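PDB 3NF4: acyl-CoA dehydrogenase from Mycobacterium thermoresistibile, which binds flavin adenine dinucleotide and, as an acyl-CoA dehydrogenase, probably catalyses the flavin-dependent alpha,beta-dehydrogenation of acyl-CoA thioesters. Local coordinates for residues A[28-42]-A[84-96]. Residues are numbered along the deposited sequence; the frame is centred on the assembly and turned at random.
Sequences REIADKVLDPIVDRH and LEEIAARWASVAV
Val39 lays its CG2 methyl on one face of the Trp91 indole, a CH-pi contact 3.4 Å from the centroid of the five-membered ring and 5° off its normal; Val94 CG2, from the first turn of the helix that Trp91 N-caps, covers the opposite face. Ile38 CD1 meets the ring edge at Trp91 CZ3, 3.9 Å away, while Leu35 CD2 and His42 CB approach obliquely. With CG anti to the backbone N (chi1 -158°), the Trp91 indole extends across to 28-42. The Arg90 guanidinium has Ala31 CB over one face and two carboxylates at its edge. Arg90 NE bonds Asp32 OD1 (2.9 Å) from above the carboxylate plane, Arg90 NH1 weakly Asp32 OD2, and Arg90 NH2 both Glu86 OE1 (3.1 Å), nearly along its C-O axis, and Glu86 O; together they hold the guanidinium against turning. Over one face of the Arg28 guanidinium lies Arg90 NH1, 3.3 Å from Arg28 NH1, like charges probably offset by both carboxylates; at its edge Glu86 OE1 makes a salt bridge with a weak, long hydrogen bond. Arg13 pairs with Glu86 OE2. Within the helical N-terminal domain, the bend between helices 18-35 and 39-45 meets the break between 77-88 and 92-104; helix 52-57 packs on Leu35 and Ile38, helix 357-367 on Val39.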
ATOM      1  N   ARG A  28      30.012 -18.136   4.269  1.00 65.19           N
ATOM      2  CA  ARG A  28      29.822 -17.982   2.822  1.00 65.70           C
ATOM      3  C   ARG A  28      30.472 -19.140   2.051  1.00 66.89           C
ATOM      4  O   ARG A  28      29.916 -19.629   1.046  1.00 66.25           O
ATOM      5  CB  ARG A  28      30.355 -16.626   2.337  1.00 65.87           C
ATOM      6  CG  ARG A  28      29.626 -15.426   2.968  1.00 66.64           C
ATOM      7  CD  ARG A  28      30.078 -14.052   2.436  1.00 70.42           C
ATOM      8  NE  ARG A  28      30.297 -14.008   0.980  1.00 75.49           N
ATOM      9  CZ  ARG A  28      29.351 -13.879   0.034  1.00 77.27           C
ATOM     10  NH1 ARG A  28      28.043 -13.795   0.327  1.00 75.13           N
ATOM     11  NH2 ARG A  28      29.725 -13.847  -1.243  1.00 78.22           N
ATOM     12  N   GLU A  29      31.624 -19.590   2.559  1.00 68.00           N
ATOM     13  CA  GLU A  29      32.378 -20.690   1.960  1.00 69.71           C
ATOM     14  C   GLU A  29      31.655 -22.043   2.059  1.00 68.46           C
ATOM     15  O   GLU A  29      31.441 -22.712   1.049  1.00 68.09           O
ATOM     16  CB  GLU A  29      33.831 -20.734   2.532  1.00 72.18           C
ATOM     17  CG  GLU A  29      34.777 -21.720   1.845  1.00 76.81           C
ATOM     18  CD  GLU A  29      34.681 -21.699   0.306  1.00 82.40           C
ATOM     19  OE1 GLU A  29      34.577 -20.580  -0.262  1.00 84.96           O
ATOM     20  OE2 GLU A  29      34.708 -22.794  -0.329  1.00 83.45           O
ATOM     21  N   ILE A  30      31.267 -22.435   3.272  1.00 68.16           N
ATOM     22  CA  ILE A  30      30.475 -23.664   3.497  1.00 67.43           C
ATOM     23  C   ILE A  30      29.136 -23.661   2.712  1.00 65.81           C
ATOM     24  O   ILE A  30      28.781 -24.662   2.072  1.00 65.69           O
ATOM     25  CB  ILE A  30      30.183 -23.893   5.019  1.00 67.33           C
ATOM     26  CG1 ILE A  30      31.416 -23.619   5.894  1.00 69.87           C
ATOM     27  CG2 ILE A  30      29.617 -25.277   5.281  1.00 68.49           C
ATOM     28  CD1 ILE A  30      32.568 -24.651   5.778  1.00 74.78           C
ATOM     29  N   ALA A  31      28.409 -22.540   2.752  1.00 64.32           N
ATOM     30  CA  ALA A  31      27.103 -22.429   2.074  1.00 63.18           C
ATOM     31  C   ALA A  31      27.209 -22.551   0.548  1.00 63.96           C
ATOM     32  O   ALA A  31      26.361 -23.220  -0.103  1.00 63.62           O
ATOM     33  CB  ALA A  31      26.399 -21.138   2.454  1.00 61.60           C
ATOM     34  N   ASP A  32      28.244 -21.921  -0.023  1.00 64.66           N
ATOM     35  CA  ASP A  32      28.481 -22.003  -1.470  1.00 65.49           C
ATOM     36  C   ASP A  32      28.999 -23.389  -1.932  1.00 66.25           C
ATOM     37  O   ASP A  32      28.773 -23.779  -3.079  1.00 65.34           O
ATOM     38  CB  ASP A  32      29.405 -20.865  -1.949  1.00 66.06           C
ATOM     39  CG  ASP A  32      28.660 -19.519  -2.110  1.00 67.29           C
ATOM     40  OD1 ASP A  32      27.393 -19.493  -2.179  1.00 65.48           O
ATOM     41  OD2 ASP A  32      29.350 -18.470  -2.177  1.00 68.55           O
ATOM     42  N   LYS A  33      29.664 -24.120  -1.031  1.00 67.02           N
ATOM     43  CA  LYS A  33      30.235 -25.432  -1.355  1.00 68.56           C
ATOM     44  C   LYS A  33      29.277 -26.591  -1.096  1.00 67.88           C
ATOM     45  O   LYS A  33      29.226 -27.543  -1.862  1.00 68.62           O
ATOM     46  CB  LYS A  33      31.540 -25.671  -0.581  1.00 70.34           C
ATOM     47  CG  LYS A  33      32.103 -27.079  -0.754  1.00 72.43           C
ATOM     48  CD  LYS A  33      33.479 -27.248  -0.134  1.00 78.09           C
ATOM     49  CE  LYS A  33      33.988 -28.663  -0.421  1.00 83.34           C
ATOM     50  NZ  LYS A  33      35.323 -28.938   0.185  1.00 88.34           N
ATOM     51  N   VAL A  34      28.535 -26.508  -0.004  1.00 66.85           N
ATOM     52  CA  VAL A  34      27.686 -27.603   0.424  1.00 65.88           C
ATOM     53  C   VAL A  34      26.216 -27.427   0.074  1.00 63.91           C
ATOM     54  O   VAL A  34      25.609 -28.375  -0.398  1.00 64.05           O
ATOM     55  CB  VAL A  34      27.904 -27.915   1.926  1.00 66.71           C
ATOM     56  CG1 VAL A  34      26.795 -28.774   2.506  1.00 64.77           C
ATOM     57  CG2 VAL A  34      29.255 -28.607   2.103  1.00 69.19           C
ATOM     58  N   LEU A  35      25.652 -26.231   0.282  1.00 62.62           N
ATOM     59  CA  LEU A  35      24.211 -25.981   0.046  1.00 60.36           C
ATOM     60  C   LEU A  35      23.839 -25.617  -1.389  1.00 60.08           C
ATOM     61  O   LEU A  35      22.958 -26.232  -1.958  1.00 59.08           O
ATOM     62  CB  LEU A  35      23.663 -24.923   1.005  1.00 58.88           C
ATOM     63  CG  LEU A  35      23.996 -25.098   2.489  1.00 58.98           C
ATOM     64  CD1 LEU A  35      23.560 -23.865   3.294  1.00 54.15           C
ATOM     65  CD2 LEU A  35      23.412 -26.397   3.046  1.00 55.23           C
ATOM     66  N   ASP A  36      24.523 -24.626  -1.966  1.00 61.56           N
ATOM     67  CA  ASP A  36      24.202 -24.085  -3.301  1.00 62.03           C
ATOM     68  C   ASP A  36      24.153 -25.068  -4.496  1.00 62.56           C
ATOM     69  O   ASP A  36      23.297 -24.908  -5.364  1.00 61.50           O
ATOM     70  CB  ASP A  36      25.131 -22.911  -3.632  1.00 63.14           C
ATOM     71  CG  ASP A  36      24.772 -22.221  -4.955  1.00 66.74           C
ATOM     72  OD1 ASP A  36      25.618 -22.211  -5.869  1.00 70.07           O
ATOM     73  OD2 ASP A  36      23.635 -21.699  -5.095  1.00 71.07           O
ATOM     74  N   PRO A  37      25.066 -26.069  -4.560  1.00 63.45           N
ATOM     75  CA  PRO A  37      25.101 -26.912  -5.761  1.00 63.88           C
ATOM     76  C   PRO A  37      24.022 -27.995  -5.837  1.00 63.43           C
ATOM     77  O   PRO A  37      23.811 -28.554  -6.916  1.00 63.71           O
ATOM     78  CB  PRO A  37      26.481 -27.599  -5.694  1.00 65.87           C
ATOM     79  CG  PRO A  37      27.243 -26.926  -4.582  1.00 66.36           C
ATOM     80  CD  PRO A  37      26.184 -26.378  -3.649  1.00 64.78           C
ATOM     81  N   ILE A  38      23.375 -28.300  -4.705  1.00 62.47           N
ATOM     82  CA  ILE A  38      22.342 -29.354  -4.599  1.00 60.96           C
ATOM     83  C   ILE A  38      20.905 -28.847  -4.307  1.00 59.21           C
ATOM     84  O   ILE A  38      19.952 -29.634  -4.353  1.00 59.42           O
ATOM     85  CB  ILE A  38      22.715 -30.407  -3.506  1.00 61.67           C
ATOM     86  CG1 ILE A  38      22.950 -29.727  -2.141  1.00 61.22           C
ATOM     87  CG2 ILE A  38      23.932 -31.266  -3.940  1.00 62.80           C
ATOM     88  CD1 ILE A  38      23.166 -30.699  -0.971  1.00 61.54           C
ATOM     89  N   VAL A  39      20.743 -27.559  -4.005  1.00 57.36           N
ATOM     90  CA  VAL A  39      19.453 -27.044  -3.523  1.00 55.43           C
ATOM     91  C   VAL A  39      18.278 -27.155  -4.519  1.00 55.41           C
ATOM     92  O   VAL A  39      17.162 -27.554  -4.121  1.00 54.46           O
ATOM     93  CB  VAL A  39      19.560 -25.614  -2.898  1.00 54.75           C
ATOM     94  CG1 VAL A  39      20.120 -24.581  -3.889  1.00 52.69           C
ATOM     95  CG2 VAL A  39      18.204 -25.154  -2.338  1.00 52.97           C
ATOM     96  N   ASP A  40      18.519 -26.819  -5.789  1.00 55.97           N
ATOM     97  CA  ASP A  40      17.468 -26.855  -6.814  1.00 56.36           C
ATOM     98  C   ASP A  40      16.909 -28.266  -7.020  1.00 56.42           C
ATOM     99  O   ASP A  40      15.713 -28.454  -7.213  1.00 54.68           O
ATOM    100  CB  ASP A  40      17.971 -26.296  -8.152  1.00 57.41           C
ATOM    101  CG  ASP A  40      18.274 -24.778  -8.106  1.00 61.55           C
ATOM    102  OD1 ASP A  40      17.824 -24.050  -7.183  1.00 63.35           O
ATOM    103  OD2 ASP A  40      18.979 -24.295  -9.026  1.00 66.51           O
ATOM    104  N   ARG A  41      17.784 -29.260  -6.948  1.00 57.22           N
ATOM    105  CA  ARG A  41      17.372 -30.636  -7.201  1.00 57.85           C
ATOM    106  C   ARG A  41      16.606 -31.254  -6.027  1.00 56.26           C
ATOM    107  O   ARG A  41      15.664 -32.000  -6.233  1.00 56.56           O
ATOM    108  CB  ARG A  41      18.587 -31.497  -7.602  1.00 59.21           C
ATOM    109  CG  ARG A  41      18.287 -32.971  -7.829  1.00 64.14           C
ATOM    110  CD  ARG A  41      17.221 -33.184  -8.933  1.00 71.19           C
ATOM    111  NE  ARG A  41      17.808 -33.535 -10.222  1.00 77.45           N
ATOM    112  CZ  ARG A  41      17.768 -34.754 -10.763  1.00 81.33           C
ATOM    113  NH1 ARG A  41      17.145 -35.760 -10.142  1.00 81.26           N
ATOM    114  NH2 ARG A  41      18.354 -34.964 -11.939  1.00 83.76           N
ATOM    115  N   HIS A  42      17.019 -30.952  -4.808  1.00 55.71           N
ATOM    116  CA  HIS A  42      16.340 -31.458  -3.639  1.00 55.64           C
ATOM    117  C   HIS A  42      14.985 -30.786  -3.393  1.00 54.74           C
ATOM    118  O   HIS A  42      14.066 -31.428  -2.885  1.00 53.92           O
ATOM    119  CB  HIS A  42      17.202 -31.283  -2.405  1.00 56.40           C
ATOM    120  CG  HIS A  42      18.199 -32.377  -2.198  1.00 59.67           C
ATOM    121  ND1 HIS A  42      17.831 -33.674  -1.908  1.00 61.18           N
ATOM    122  CD2 HIS A  42      19.554 -32.362  -2.220  1.00 61.24           C
ATOM    123  CE1 HIS A  42      18.921 -34.416  -1.775  1.00 64.11           C
ATOM    124  NE2 HIS A  42      19.977 -33.645  -1.965  1.00 63.19           N
ATOM    125  N   LEU A  84      22.887 -16.611  10.084  1.00 50.73           N
ATOM    126  CA  LEU A  84      21.597 -17.163   9.684  1.00 49.59           C
ATOM    127  C   LEU A  84      21.105 -16.523   8.371  1.00 48.60           C
ATOM    128  O   LEU A  84      20.595 -17.211   7.486  1.00 48.80           O
ATOM    129  CB  LEU A  84      20.589 -16.962  10.817  1.00 49.27           C
ATOM    130  CG  LEU A  84      19.360 -17.883  10.855  1.00 50.71           C
ATOM    131  CD1 LEU A  84      19.776 -19.387  10.824  1.00 50.96           C
ATOM    132  CD2 LEU A  84      18.482 -17.579  12.067  1.00 49.10           C
ATOM    133  N   GLU A  85      21.300 -15.217   8.224  1.00 47.97           N
ATOM    134  CA  GLU A  85      20.912 -14.529   6.992  1.00 47.38           C
ATOM    135  C   GLU A  85      21.678 -15.038   5.743  1.00 47.60           C
ATOM    136  O   GLU A  85      21.090 -15.197   4.660  1.00 46.23           O
ATOM    137  CB  GLU A  85      21.065 -13.002   7.161  1.00 47.03           C
ATOM    138  CG  GLU A  85      20.315 -12.202   6.123  1.00 45.93           C
ATOM    139  CD  GLU A  85      20.886 -10.818   5.829  1.00 44.68           C
ATOM    140  OE1 GLU A  85      21.023  -9.944   6.720  1.00 43.73           O
ATOM    141  OE2 GLU A  85      21.136 -10.571   4.649  1.00 46.69           O
ATOM    142  N   GLU A  86      22.984 -15.276   5.905  1.00 48.78           N
ATOM    143  CA  GLU A  86      23.855 -15.738   4.814  1.00 49.58           C
ATOM    144  C   GLU A  86      23.456 -17.146   4.380  1.00 50.06           C
ATOM    145  O   GLU A  86      23.327 -17.412   3.187  1.00 50.58           O
ATOM    146  CB  GLU A  86      25.341 -15.695   5.217  1.00 51.46           C
ATOM    147  CG  GLU A  86      25.974 -14.283   5.369  1.00 52.43           C
ATOM    148  CD  GLU A  86      26.134 -13.519   4.047  1.00 56.01           C
ATOM    149  OE1 GLU A  86      25.962 -14.122   2.962  1.00 59.26           O
ATOM    150  OE2 GLU A  86      26.431 -12.300   4.083  1.00 57.19           O
ATOM    151  N   ILE A  87      23.233 -18.043   5.340  1.00 49.72           N
ATOM    152  CA  ILE A  87      22.643 -19.354   5.035  1.00 49.32           C
ATOM    153  C   ILE A  87      21.317 -19.277   4.231  1.00 48.20           C
ATOM    154  O   ILE A  87      21.222 -19.893   3.164  1.00 48.04           O
ATOM    155  CB  ILE A  87      22.461 -20.220   6.303  1.00 49.70           C
ATOM    156  CG1 ILE A  87      23.819 -20.479   6.951  1.00 49.57           C
ATOM    157  CG2 ILE A  87      21.749 -21.555   5.981  1.00 49.08           C
ATOM    158  CD1 ILE A  87      23.724 -20.921   8.423  1.00 49.44           C
ATOM    159  N   ALA A  88      20.333 -18.516   4.727  1.00 46.87           N
ATOM    160  CA  ALA A  88      19.006 -18.438   4.120  1.00 46.19           C
ATOM    161  C   ALA A  88      19.017 -17.919   2.676  1.00 46.09           C
ATOM    162  O   ALA A  88      18.070 -18.178   1.918  1.00 45.28           O
ATOM    163  CB  ALA A  88      18.075 -17.547   4.975  1.00 46.26           C
ATOM    164  N   ALA A  89      20.059 -17.162   2.318  1.00 45.49           N
ATOM    165  CA  ALA A  89      20.263 -16.730   0.945  1.00 45.30           C
ATOM    166  C   ALA A  89      20.645 -17.862  -0.020  1.00 46.38           C
ATOM    167  O   ALA A  89      20.504 -17.692  -1.243  1.00 46.68           O
ATOM    168  CB  ALA A  89      21.291 -15.579   0.883  1.00 45.29           C
ATOM    169  N   ARG A  90      21.104 -19.009   0.504  1.00 46.86           N
ATOM    170  CA  ARG A  90      21.346 -20.194  -0.328  1.00 47.90           C
ATOM    171  C   ARG A  90      20.186 -21.208  -0.235  1.00 48.18           C
ATOM    172  O   ARG A  90      19.730 -21.738  -1.265  1.00 47.86           O
ATOM    173  CB  ARG A  90      22.675 -20.909   0.039  1.00 49.81           C
ATOM    174  CG  ARG A  90      24.000 -20.280  -0.481  1.00 50.57           C
ATOM    175  CD  ARG A  90      24.213 -18.906   0.093  1.00 51.24           C
ATOM    176  NE  ARG A  90      25.564 -18.430  -0.161  1.00 55.81           N
ATOM    177  CZ  ARG A  90      26.075 -17.316   0.348  1.00 55.17           C
ATOM    178  NH1 ARG A  90      27.323 -16.987   0.042  1.00 58.61           N
ATOM    179  NH2 ARG A  90      25.355 -16.531   1.154  1.00 52.68           N
ATOM    180  N   TRP A  91      19.710 -21.487   0.983  1.00 48.24           N
ATOM    181  CA  TRP A  91      18.682 -22.536   1.165  1.00 48.38           C
ATOM    182  C   TRP A  91      17.742 -22.220   2.308  1.00 47.51           C
ATOM    183  O   TRP A  91      18.068 -22.546   3.464  1.00 47.14           O
ATOM    184  CB  TRP A  91      19.345 -23.899   1.444  1.00 49.56           C
ATOM    185  CG  TRP A  91      18.486 -25.117   1.127  1.00 50.75           C
ATOM    186  CD1 TRP A  91      17.107 -25.183   1.062  1.00 50.08           C
ATOM    187  CD2 TRP A  91      18.958 -26.456   0.868  1.00 51.75           C
ATOM    188  NE1 TRP A  91      16.710 -26.461   0.737  1.00 51.26           N
ATOM    189  CE2 TRP A  91      17.817 -27.263   0.627  1.00 51.26           C
ATOM    190  CE3 TRP A  91      20.231 -27.043   0.804  1.00 51.71           C
ATOM    191  CZ2 TRP A  91      17.916 -28.627   0.325  1.00 53.59           C
ATOM    192  CZ3 TRP A  91      20.332 -28.399   0.512  1.00 51.89           C
ATOM    193  CH2 TRP A  91      19.183 -29.179   0.273  1.00 54.02           C
ATOM    194  N   ALA A  92      16.573 -21.642   1.993  1.00 46.50           N
ATOM    195  CA  ALA A  92      15.648 -21.154   3.044  1.00 46.82           C
ATOM    196  C   ALA A  92      15.171 -22.258   3.984  1.00 47.56           C
ATOM    197  O   ALA A  92      15.140 -22.075   5.203  1.00 48.77           O
ATOM    198  CB  ALA A  92      14.416 -20.407   2.437  1.00 46.61           C
ATOM    199  N   SER A  93      14.789 -23.399   3.420  1.00 46.91           N
ATOM    200  CA  SER A  93      14.325 -24.528   4.229  1.00 47.25           C
ATOM    201  C   SER A  93      15.344 -25.013   5.270  1.00 46.95           C
ATOM    202  O   SER A  93      14.982 -25.323   6.379  1.00 46.69           O
ATOM    203  CB  SER A  93      13.861 -25.673   3.333  1.00 47.40           C
ATOM    204  OG  SER A  93      13.460 -26.762   4.135  1.00 51.59           O
ATOM    205  N   VAL A  94      16.627 -25.022   4.915  1.00 47.22           N
ATOM    206  CA  VAL A  94      17.689 -25.408   5.827  1.00 47.06           C
ATOM    207  C   VAL A  94      17.881 -24.400   6.973  1.00 47.91           C
ATOM    208  O   VAL A  94      18.120 -24.783   8.145  1.00 49.08           O
ATOM    209  CB  VAL A  94      19.017 -25.639   5.042  1.00 48.14           C
ATOM    210  CG1 VAL A  94      20.241 -25.665   5.980  1.00 47.53           C
ATOM    211  CG2 VAL A  94      18.924 -26.952   4.220  1.00 47.31           C
ATOM    212  N   ALA A  95      17.771 -23.114   6.658  1.00 46.55           N
ATOM    213  CA  ALA A  95      18.003 -22.097   7.656  1.00 46.33           C
ATOM    214  C   ALA A  95      16.858 -22.043   8.667  1.00 46.59           C
ATOM    215  O   ALA A  95      17.083 -21.832   9.867  1.00 46.67           O
ATOM    216  CB  ALA A  95      18.220 -20.763   6.991  1.00 46.20           C
ATOM    217  N   VAL A  96      15.621 -22.217   8.181  1.00 46.25           N
ATOM    218  CA  VAL A  96      14.483 -22.427   9.083  1.00 45.97           C
ATOM    219  C   VAL A  96      14.827 -23.549  10.105  1.00 46.95           C
ATOM    220  O   VAL A  96      14.688 -23.363  11.319  1.00 47.96           O
ATOM    221  CB  VAL A  96      13.122 -22.666   8.306  1.00 45.42           C
ATOM    222  CG1 VAL A  96      12.014 -23.098   9.239  1.00 45.86           C
ATOM    223  CG2 VAL A  96      12.664 -21.391   7.591  1.00 44.33           C
TER